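PDB 5F2H: uncharacterized protein from Bacillus cereus, which is of unknown function but probably acts as a hydrolase, being an alpha/beta-hydrolase of the phospholipase/carboxylesterase group. Local coordinates for residues I134-D139 with A161-S166; F174-I179 with F207-R212; R181-L186 with L215-H220; I229-W234 with H294-D299. All blocks are in the same frame, centred on the assembly; numbering follows the deposited sequence.

Contacts 1, 2 and 4 gather at the carboxyl ends of strands in the central parallel sheet, whereas contact 3 packs two helices on each other beside the sheet. Contacts 1 and 2 have centres about 8 Å apart and meet through Trp-176, whose NE1 lies 2.9 Å from His-137 O. Contacts 2 and 3 both use helix 209-219. The link between contacts 2 and 4 is the probable active site: Ser-208 OG is 2.5 Å from His-294 NE2, a probable hydrogen bond. A bound TRS molecule, probably from the crystallisation liquor, sits about 4 Å from the side chain of His-294 and about 5 Å from that of Ala-209, consistent with a pocket there.

Contact 1: I134-D139 with A161-S166; sequences IAMHGD and ALPQSS
The beta-alpha-beta unit formed by strand 131-136, helix 143-150 and strand 158-164 supplies both halves of this contact. The two strands run in the same direction at 35° and splay apart: CA of Ile-134 is 4.8 Å from CA of Ala-161, but CA of His-137 is 7.4 Å from CA of Gln-164. The hydrogen bond from Ala-135 N to Ala-161 O (3.1 Å) lies almost along the C=O axis. Farther on, one water bridges the diverging strands, donating to Ala-135 O and to Pro-163 O and accepting from His-137 N. Side chains close both faces. CG2 of Ile-134, anti to its own N, crosses the Pro-163 ring at about a right angle and meets CG at 3.5 Å; on the other face Ala-135 CB touches Leu-162 CD2, also at 3.5 Å. The ring of His-137, with CG between N and the carbonyl carbon (chi1 67°), turns its edge to the second strand. Its ND1 donates to Gly-138 O at 2.8 Å, leaving NE2 to accept a weak bond from Ser-165 N at 3.3 Å, which is consistent with a neutral imidazole. Residues Ala-161 to Gln-164 also pair antiparallel with a strand of the second subunit, so the arrangement is that of a parallel alpha/beta sheet continued through its edge strand across a dimer interface.

Contact 2: F174-I179 with F207-R212; sequences FVWDDI and FSAGAR
An arginine guanidinium with an isoleucine lying over its face is the unusual feature here. Ile-179 has CG1 in the crowded position between N and the carbonyl carbon (chi1 65°), which sets CG2 beside the backbone N and brings it over one face of the Arg-212 group, 3.4 Å from CZ. Its CD1 stands 4.2 Å above the guanidinium plane, over the centre, and the two side chains cross at about a right angle. The arginine starts with CG anti to its own N and bends at chi3 (64°) to present this face. Polar partners on the first segment stay loose: Arg-212 NH2 is 3.7 Å from Asp-177 O, approached obliquely, and 6.5 Å from Asp-177 OD1, so no salt bridge forms. NH1 has a long, weak ion pair with Glu-237.

Beside this crossing, Trp-176 packs on the start of helix 209-219. Its CB meets Ala-209 CB at 4.1 Å, and its CD1 comes to 3.9 Å from Gly-210 CA. NE1 is hydrogen-bonded to His-137 O, which holds the indole, while the bond from Trp-176 N to Asp-139 OD1 holds its main chain. Ser-208 precedes the helix with a positive phi of 52°, and its O accepts from Arg-212 N at 3.1 Å. The sharp strand-to-helix turn, with Gly-206, Ser-208 and Gly-210 in GxSxG spacing, fits the nucleophile elbow of alpha/beta hydrolases, in which Ser-208 would probably be the nucleophile.

Contact 3: R181-L186 with L215-H220; sequences RGKEEL and LYTILH
Thr-217 OG1 is held by one hydrogen bond, to Val-213 O one turn back in its own helix; three carbons of the facing helix pack around it without bonding. Those carbons are Lys-183 CA at 3.3 Å, Lys-183 CG at 3.4 Å and Leu-186 CD2 at 3.5 Å from OG1. Thr-217 packs against helix 179-195 with OG1, CB and CG2: its OG1 lies anti to the carbonyl carbon, and CB and CG2 also touch the Leu-186 branch. The axes of the two helical segments pass 9.2 Å apart at a crossing angle of -66°, and they come together where CA of Lys-183 is 5.1 Å from CA of Thr-217.

Lys-183 leaves its helix with CG anti to N and runs extended until chi3 (65°), where it bends. The straight part lays CD 3.6 Å from CE2 of Tyr-216, crossing that side chain obliquely. The Tyr-216 ring in turn has CD2 of His-220 over its centre, 3.7 Å above the ring plane. Beyond the bend, Lys-183 NZ sits 4.3 Å above the His-220 ring plane, displaced toward the rim. NZ has a weak hydrogen bond to Gln-180 OE1 and a long, weak ion pair with Asp-222, while Tyr-216 OH bonds to Gln-180 NE2. The chemistry is thus split along one side chain, an aliphatic stem packing between helices and an ammonium end whose charge would be expected to disfavour protonation of His-220.

Contact 4: I229-W234 with H294-D299; sequences IFMAPW and HDYPED
Met-231, a selenomethionine in the crystal, reaches from the end of strand 227-231 into the curve of the loop 294-299, and its bends decide what each atom meets. CG, anti to the backbone N (chi1 175°), is 3.7 Å from CD2 of Tyr-296, coming obliquely to the ring. The chain then turns at chi2 (70°) and sends SE tip to tip toward Pro-297, whose CD is 3.4 Å away. SE also lies 5.3 Å from the centroid of the Tyr-296 ring and 47° off its normal, an oblique Met-aromatic contact. The terminal CE reaches the backbone, 3.5 Å from Asp-295 O.

Tyr-296 is oriented by other partners: its ring stacks with Phe-207 and with Tyr-149, and its OH bonds to Trp-150 NE1. Its backbone N donates to Asp-295 OD1 at 2.5 Å, from above the carboxylate plane.

His-294 holds CG anti to N and brings the CD2 corner of its imidazole to Ala-232 CB, obliquely, at 3.9 Å. NE2 is hydrogen-bonded outside the contact, to Ser-208 OG; the side chain also packs on Asp-263, which could be the acid of a Ser-His-Asp triad, although only packing is seen. The contacts across the two segments are apolar, with one Met-aromatic contact through selenium. His-294, the probable catalytic base by family, touches this strand end only through Ala-232; Met-231 packs on the next residues of the loop.

Contact 1: I134-D139 with A161-S166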
# COMPACT_ATOMS: atom_id res chain seq x y z
N ILE B 134 3.82 15.03 5.08
CA ILE B 134 4.36 16.33 4.77
C ILE B 134 5.23 16.79 5.91
O ILE B 134 4.77 16.85 7.04
CB ILE B 134 3.26 17.34 4.56
CG1 ILE B 134 2.19 16.77 3.65
CG2 ILE B 134 3.84 18.62 4.00
CD1 ILE B 134 1.05 17.75 3.38
N ALA B 135 6.48 17.09 5.63
CA ALA B 135 7.39 17.55 6.65
C ALA B 135 7.68 19.01 6.43
O ALA B 135 7.90 19.42 5.28
CB ALA B 135 8.68 16.75 6.63
N MSE B 136 7.73 19.78 7.53
CA MSE B 136 8.00 21.22 7.46
C MSE B 136 9.30 21.64 8.08
O MSE B 136 9.49 21.57 9.29
CB MSE B 136 6.92 22.01 8.22
CG MSE B 136 5.50 21.65 7.82
SE MSE B 136 5.18 22.47 6.05
CE MSE B 136 4.79 20.72 5.33
N HIS B 137 10.19 22.16 7.25
CA HIS B 137 11.47 22.63 7.71
C HIS B 137 11.36 23.75 8.74
O HIS B 137 10.32 24.39 8.86
CB HIS B 137 12.29 23.14 6.53
CG HIS B 137 11.74 24.38 5.88
ND1 HIS B 137 12.13 25.65 6.26
CD2 HIS B 137 10.88 24.54 4.85
CE1 HIS B 137 11.54 26.54 5.48
NE2 HIS B 137 10.77 25.89 4.62
N GLY B 138 12.46 24.00 9.44
CA GLY B 138 12.57 25.04 10.45
C GLY B 138 12.99 26.38 9.85
O GLY B 138 13.26 26.48 8.68
N ASP B 139 13.04 27.44 10.65
CA ASP B 139 13.44 28.73 10.08
C ASP B 139 14.87 28.65 9.64
O ASP B 139 15.64 27.89 10.22
CB ASP B 139 13.24 29.88 11.07
CG ASP B 139 11.77 30.22 11.28
OD1 ASP B 139 10.96 29.87 10.38
OD2 ASP B 139 11.42 30.88 12.30
N ALA B 161 6.38 14.73 0.97
CA ALA B 161 6.28 16.04 0.38
C ALA B 161 7.05 16.97 1.30
O ALA B 161 6.83 16.97 2.51
CB ALA B 161 4.84 16.46 0.32
N LEU B 162 7.98 17.72 0.74
CA LEU B 162 8.76 18.67 1.53
C LEU B 162 8.50 20.06 0.95
O LEU B 162 9.03 20.39 -0.10
CB LEU B 162 10.25 18.34 1.50
CG LEU B 162 10.68 16.99 2.09
CD1 LEU B 162 12.18 16.78 1.96
CD2 LEU B 162 10.27 16.85 3.54
N PRO B 163 7.66 20.86 1.62
CA PRO B 163 7.37 22.21 1.13
C PRO B 163 8.43 23.20 1.57
O PRO B 163 9.05 23.00 2.59
CB PRO B 163 6.03 22.55 1.80
CG PRO B 163 5.49 21.25 2.29
CD PRO B 163 6.71 20.47 2.67
N GLN B 164 8.65 24.23 0.77
CA GLN B 164 9.62 25.24 1.09
C GLN B 164 8.88 26.59 1.11
O GLN B 164 8.13 26.92 0.17
CB GLN B 164 10.74 25.27 0.07
CG GLN B 164 11.95 26.07 0.49
CD GLN B 164 13.04 26.04 -0.58
OE1 GLN B 164 14.09 25.43 -0.38
NE2 GLN B 164 12.73 26.56 -1.74
N SER B 165 9.13 27.38 2.16
CA SER B 165 8.48 28.67 2.30
C SER B 165 8.98 29.66 1.28
O SER B 165 10.14 29.64 0.89
CB SER B 165 8.71 29.23 3.70
OG SER B 165 8.16 30.54 3.80
N SER B 166 8.10 30.54 0.87
CA SER B 166 8.46 31.58 -0.08
C SER B 166 9.18 32.73 0.62
O SER B 166 9.82 33.53 -0.03
CB SER B 166 7.20 32.12 -0.71
OG SER B 166 6.33 32.60 0.30
O HOH W 1 9.90 21.23 4.33

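Contact 2: F174-I179 with F207-R212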
# COMPACT_ATOMS: atom_id res chain seq x y z
N PHE B 174 15.20 29.93 4.26
CA PHE B 174 13.80 30.31 4.25
C PHE B 174 13.13 30.28 5.65
O PHE B 174 13.52 29.48 6.51
CB PHE B 174 13.10 29.36 3.27
CG PHE B 174 13.68 29.38 1.87
CD1 PHE B 174 13.21 30.29 0.93
CD2 PHE B 174 14.65 28.48 1.48
CE1 PHE B 174 13.73 30.32 -0.36
CE2 PHE B 174 15.19 28.51 0.19
CZ PHE B 174 14.71 29.42 -0.72
N VAL B 175 12.11 31.13 5.87
CA VAL B 175 11.44 31.22 7.18
C VAL B 175 9.93 31.23 7.18
O VAL B 175 9.31 31.63 6.19
CB VAL B 175 11.81 32.50 7.95
CG1 VAL B 175 13.31 32.52 8.26
CG2 VAL B 175 11.43 33.74 7.16
N TRP B 176 9.36 30.87 8.34
CA TRP B 176 7.89 30.84 8.54
C TRP B 176 7.39 32.01 9.41
O TRP B 176 6.44 31.84 10.16
CB TRP B 176 7.46 29.52 9.17
CG TRP B 176 7.82 28.35 8.37
CD1 TRP B 176 8.85 27.47 8.59
CD2 TRP B 176 7.22 27.95 7.14
NE1 TRP B 176 8.89 26.52 7.60
CE2 TRP B 176 7.91 26.80 6.69
CE3 TRP B 176 6.15 28.44 6.38
CZ2 TRP B 176 7.55 26.12 5.53
CZ3 TRP B 176 5.80 27.76 5.21
CH2 TRP B 176 6.50 26.61 4.80
N ASP B 177 8.02 33.18 9.29
CA ASP B 177 7.65 34.37 10.07
C ASP B 177 6.17 34.67 10.01
O ASP B 177 5.47 34.63 11.03
CB ASP B 177 8.39 35.60 9.56
CG ASP B 177 9.86 35.57 9.85
OD1 ASP B 177 10.32 34.75 10.69
OD2 ASP B 177 10.54 36.45 9.28
N ASP B 178 5.72 34.95 8.78
CA ASP B 178 4.36 35.27 8.45
C ASP B 178 3.61 33.96 8.37
O ASP B 178 3.51 33.37 7.30
CB ASP B 178 4.34 36.02 7.10
CG ASP B 178 2.97 36.56 6.73
OD1 ASP B 178 1.94 36.11 7.29
OD2 ASP B 178 2.92 37.46 5.86
N ILE B 179 3.07 33.51 9.50
CA ILE B 179 2.35 32.23 9.57
C ILE B 179 1.10 32.14 8.72
O ILE B 179 0.47 31.07 8.68
CB ILE B 179 2.02 31.77 11.01
CG1 ILE B 179 1.04 32.73 11.72
CG2 ILE B 179 3.30 31.57 11.82
CD1 ILE B 179 0.65 32.27 13.11
N PHE B 207 9.47 20.77 12.27
CA PHE B 207 10.55 21.06 13.19
C PHE B 207 10.49 22.57 13.52
O PHE B 207 10.48 23.40 12.61
CB PHE B 207 11.88 20.63 12.50
CG PHE B 207 13.11 20.96 13.28
CD1 PHE B 207 13.51 20.16 14.33
CD2 PHE B 207 13.85 22.07 12.97
CE1 PHE B 207 14.60 20.50 15.11
CE2 PHE B 207 14.97 22.40 13.71
CZ PHE B 207 15.35 21.61 14.78
N SER B 208 10.42 22.93 14.81
CA SER B 208 10.31 24.34 15.27
C SER B 208 9.16 25.06 14.55
O SER B 208 8.08 24.50 14.42
CB SER B 208 11.61 25.12 15.05
OG SER B 208 12.66 24.61 15.84
N ALA B 209 9.45 26.25 14.02
CA ALA B 209 8.50 27.06 13.28
C ALA B 209 7.81 26.25 12.24
O ALA B 209 6.72 26.59 11.81
CB ALA B 209 9.22 28.22 12.59
N GLY B 210 8.45 25.21 11.76
CA GLY B 210 7.82 24.39 10.75
C GLY B 210 6.63 23.75 11.39
O GLY B 210 5.53 23.79 10.86
N ALA B 211 6.85 23.19 12.56
CA ALA B 211 5.78 22.53 13.28
C ALA B 211 4.66 23.55 13.61
O ALA B 211 3.49 23.17 13.64
CB ALA B 211 6.30 21.83 14.52
N ARG B 212 5.02 24.83 13.81
CA ARG B 212 4.04 25.87 14.13
C ARG B 212 2.99 26.02 13.04
O ARG B 212 1.79 25.90 13.31
CB ARG B 212 4.69 27.24 14.40
CG ARG B 212 3.64 28.22 14.95
CD ARG B 212 3.98 29.59 15.57
NE ARG B 212 4.58 30.60 14.74
CZ ARG B 212 4.54 31.92 15.00
NH1 ARG B 212 3.78 32.43 15.98
NH2 ARG B 212 5.15 32.75 14.17

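Contact 3: R181-L186 with L215-H220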
# COMPACT_ATOMS: atom_id res chain seq x y z
N ARG B 181 0.87 33.27 5.24
CA ARG B 181 1.31 32.83 3.92
C ARG B 181 1.65 31.34 4.05
O ARG B 181 1.32 30.54 3.18
CB ARG B 181 2.52 33.63 3.48
CG ARG B 181 2.22 35.09 3.30
CD ARG B 181 3.48 35.91 3.12
NE ARG B 181 4.32 35.47 2.02
CZ ARG B 181 5.47 36.04 1.69
NH1 ARG B 181 5.91 37.10 2.38
NH2 ARG B 181 6.19 35.58 0.68
N GLY B 182 2.28 30.97 5.16
CA GLY B 182 2.63 29.60 5.41
C GLY B 182 1.42 28.70 5.35
O GLY B 182 1.41 27.72 4.63
N LYS B 183 0.40 29.01 6.14
CA LYS B 183 -0.81 28.21 6.14
C LYS B 183 -1.39 28.14 4.74
O LYS B 183 -1.86 27.09 4.33
CB LYS B 183 -1.85 28.87 7.03
CG LYS B 183 -3.16 28.09 7.14
CD LYS B 183 -4.24 28.92 7.81
CE LYS B 183 -4.58 30.13 6.95
NZ LYS B 183 -5.68 30.96 7.53
N GLU B 184 -1.38 29.27 4.03
CA GLU B 184 -1.92 29.34 2.67
C GLU B 184 -1.19 28.42 1.75
O GLU B 184 -1.81 27.59 1.11
CB GLU B 184 -1.83 30.76 2.10
CG GLU B 184 -2.63 31.79 2.86
CD GLU B 184 -2.40 33.19 2.35
OE1 GLU B 184 -1.77 33.34 1.28
OE2 GLU B 184 -2.83 34.14 3.04
N GLU B 185 0.12 28.58 1.68
CA GLU B 185 0.98 27.73 0.84
C GLU B 185 0.75 26.28 1.18
O GLU B 185 0.45 25.49 0.30
CB GLU B 185 2.45 28.09 1.01
CG GLU B 185 2.77 29.50 0.56
CD GLU B 185 4.22 29.89 0.79
OE1 GLU B 185 5.08 28.97 0.93
OE2 GLU B 185 4.48 31.12 0.80
N LEU B 186 0.84 25.95 2.46
CA LEU B 186 0.62 24.59 2.90
C LEU B 186 -0.68 24.03 2.36
O LEU B 186 -0.76 22.86 2.02
CB LEU B 186 0.68 24.46 4.42
CG LEU B 186 0.54 23.00 4.90
CD1 LEU B 186 1.47 22.04 4.15
CD2 LEU B 186 0.75 22.82 6.40
N LEU B 215 0.71 23.10 12.74
CA LEU B 215 -0.36 23.06 13.70
C LEU B 215 -1.42 24.15 13.40
O LEU B 215 -2.62 23.91 13.53
CB LEU B 215 0.18 23.22 15.13
CG LEU B 215 -0.87 23.04 16.25
CD1 LEU B 215 -1.42 21.63 16.23
CD2 LEU B 215 -0.28 23.33 17.62
N TYR B 216 -0.99 25.33 12.99
CA TYR B 216 -1.93 26.39 12.68
C TYR B 216 -2.86 25.94 11.57
O TYR B 216 -4.07 25.98 11.70
CB TYR B 216 -1.16 27.64 12.27
CG TYR B 216 -2.01 28.86 12.07
CD1 TYR B 216 -2.58 29.51 13.15
CD2 TYR B 216 -2.11 29.47 10.83
CE1 TYR B 216 -3.30 30.67 12.99
CE2 TYR B 216 -2.83 30.65 10.66
CZ TYR B 216 -3.43 31.24 11.75
OH TYR B 216 -4.16 32.39 11.61
N THR B 217 -2.27 25.40 10.51
CA THR B 217 -3.03 24.91 9.35
C THR B 217 -4.07 23.87 9.72
O THR B 217 -5.24 23.97 9.34
CB THR B 217 -2.06 24.35 8.28
OG1 THR B 217 -1.17 25.41 7.87
CG2 THR B 217 -2.80 23.88 7.07
N ILE B 218 -3.65 22.85 10.46
CA ILE B 218 -4.56 21.80 10.89
C ILE B 218 -5.78 22.34 11.59
O ILE B 218 -6.89 21.95 11.29
CB ILE B 218 -3.92 20.87 11.92
CG1 ILE B 218 -2.81 20.03 11.28
CG2 ILE B 218 -4.97 19.92 12.50
CD1 ILE B 218 -2.09 19.12 12.26
N LEU B 219 -5.55 23.24 12.55
CA LEU B 219 -6.61 23.82 13.35
C LEU B 219 -7.59 24.68 12.57
O LEU B 219 -8.74 24.80 13.00
CB LEU B 219 -6.03 24.60 14.53
CG LEU B 219 -5.17 23.73 15.47
CD1 LEU B 219 -4.65 24.57 16.62
CD2 LEU B 219 -5.92 22.50 15.98
N HIS B 220 -7.16 25.27 11.46
CA HIS B 220 -8.06 26.05 10.61
C HIS B 220 -8.68 25.13 9.57
O HIS B 220 -9.26 25.59 8.58
CB HIS B 220 -7.34 27.21 9.96
CG HIS B 220 -7.03 28.32 10.90
ND1 HIS B 220 -7.82 29.45 10.99
CD2 HIS B 220 -6.08 28.45 11.85
CE1 HIS B 220 -7.34 30.24 11.92
NE2 HIS B 220 -6.28 29.66 12.45

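Contact 4: I229-W234 with H294-D299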
# COMPACT_ATOMS: atom_id res chain seq x y z
N ILE B 229 3.51 14.75 13.74
CA ILE B 229 4.76 14.41 14.44
C ILE B 229 5.68 15.62 14.58
O ILE B 229 6.43 15.92 13.66
CB ILE B 229 5.51 13.30 13.67
CG1 ILE B 229 4.59 12.11 13.39
CG2 ILE B 229 6.74 12.84 14.45
CD1 ILE B 229 5.22 11.05 12.54
N PHE B 230 5.65 16.28 15.74
CA PHE B 230 6.49 17.46 15.92
C PHE B 230 7.78 17.22 16.66
O PHE B 230 7.85 16.43 17.59
CB PHE B 230 5.74 18.58 16.61
CG PHE B 230 4.45 18.95 15.93
CD1 PHE B 230 4.38 19.06 14.55
CD2 PHE B 230 3.40 19.45 16.69
CE1 PHE B 230 3.20 19.50 13.94
CE2 PHE B 230 2.24 19.89 16.09
CZ PHE B 230 2.14 19.91 14.72
N MSE B 231 8.82 17.93 16.21
CA MSE B 231 10.15 17.83 16.79
C MSE B 231 10.49 19.22 17.24
O MSE B 231 10.50 20.17 16.44
CB MSE B 231 11.12 17.35 15.71
CG MSE B 231 12.59 17.31 16.14
SE MSE B 231 12.94 15.89 17.46
CE MSE B 231 13.47 17.09 18.94
N ALA B 232 10.68 19.37 18.55
CA ALA B 232 11.02 20.68 19.11
C ALA B 232 10.16 21.82 18.56
O ALA B 232 10.66 22.88 18.21
CB ALA B 232 12.48 20.96 18.84
N PRO B 233 8.84 21.60 18.48
CA PRO B 233 7.94 22.63 17.97
C PRO B 233 8.02 23.96 18.71
O PRO B 233 8.23 23.98 19.93
CB PRO B 233 6.56 22.02 18.19
CG PRO B 233 6.74 21.09 19.34
CD PRO B 233 8.13 20.53 19.20
N TRP B 234 7.88 25.04 17.96
CA TRP B 234 7.92 26.38 18.51
C TRP B 234 6.50 26.88 18.46
O TRP B 234 5.97 27.20 17.39
CB TRP B 234 8.88 27.25 17.72
CG TRP B 234 8.99 28.60 18.28
CD1 TRP B 234 9.51 28.95 19.50
CD2 TRP B 234 8.73 29.82 17.60
NE1 TRP B 234 9.49 30.31 19.66
CE2 TRP B 234 9.02 30.88 18.50
CE3 TRP B 234 8.23 30.14 16.33
CZ2 TRP B 234 8.84 32.23 18.17
CZ3 TRP B 234 8.06 31.49 16.00
CH2 TRP B 234 8.37 32.51 16.92
N HIS B 294 18.50 21.76 20.76
CA HIS B 294 17.58 22.07 19.66
C HIS B 294 18.10 21.44 18.37
O HIS B 294 18.68 22.10 17.48
CB HIS B 294 17.40 23.56 19.55
CG HIS B 294 16.33 23.99 18.59
ND1 HIS B 294 16.61 24.60 17.39
CD2 HIS B 294 14.99 23.89 18.66
CE1 HIS B 294 15.48 24.90 16.78
NE2 HIS B 294 14.48 24.48 17.53
N ASP B 295 17.82 20.15 18.28
CA ASP B 295 18.25 19.34 17.18
C ASP B 295 17.45 18.05 17.26
O ASP B 295 16.81 17.81 18.25
CB ASP B 295 19.73 19.02 17.42
CG ASP B 295 20.30 18.12 16.39
OD1 ASP B 295 19.73 18.04 15.28
OD2 ASP B 295 21.33 17.48 16.70
N TYR B 296 17.50 17.24 16.22
CA TYR B 296 16.79 15.97 16.22
C TYR B 296 17.64 14.93 16.95
O TYR B 296 18.88 15.02 16.97
CB TYR B 296 16.61 15.45 14.82
CG TYR B 296 15.84 16.31 13.86
CD1 TYR B 296 16.41 17.43 13.30
CD2 TYR B 296 14.63 15.88 13.36
CE1 TYR B 296 15.75 18.14 12.31
CE2 TYR B 296 13.96 16.59 12.39
CZ TYR B 296 14.53 17.71 11.86
OH TYR B 296 13.85 18.41 10.90
N PRO B 297 16.99 13.94 17.59
CA PRO B 297 17.76 12.89 18.29
C PRO B 297 18.52 12.09 17.26
O PRO B 297 18.08 11.98 16.11
CB PRO B 297 16.68 12.04 18.95
CG PRO B 297 15.42 12.35 18.22
CD PRO B 297 15.54 13.75 17.70
N GLU B 298 19.63 11.49 17.64
CA GLU B 298 20.43 10.74 16.67
C GLU B 298 19.74 9.46 16.15
O GLU B 298 20.03 9.00 15.04
CB GLU B 298 21.86 10.58 17.18
CG GLU B 298 22.86 10.16 16.11
CD GLU B 298 24.30 10.50 16.50
OE1 GLU B 298 24.48 11.45 17.29
OE2 GLU B 298 25.24 9.87 15.96
N ASP B 299 18.78 8.94 16.91
CA ASP B 299 18.00 7.76 16.51
C ASP B 299 16.56 8.25 16.18
O ASP B 299 15.57 7.59 16.51
CB ASP B 299 17.96 6.69 17.60
CG ASP B 299 17.21 7.14 18.85
OD1 ASP B 299 16.79 8.32 18.95
OD2 ASP B 299 17.02 6.28 19.74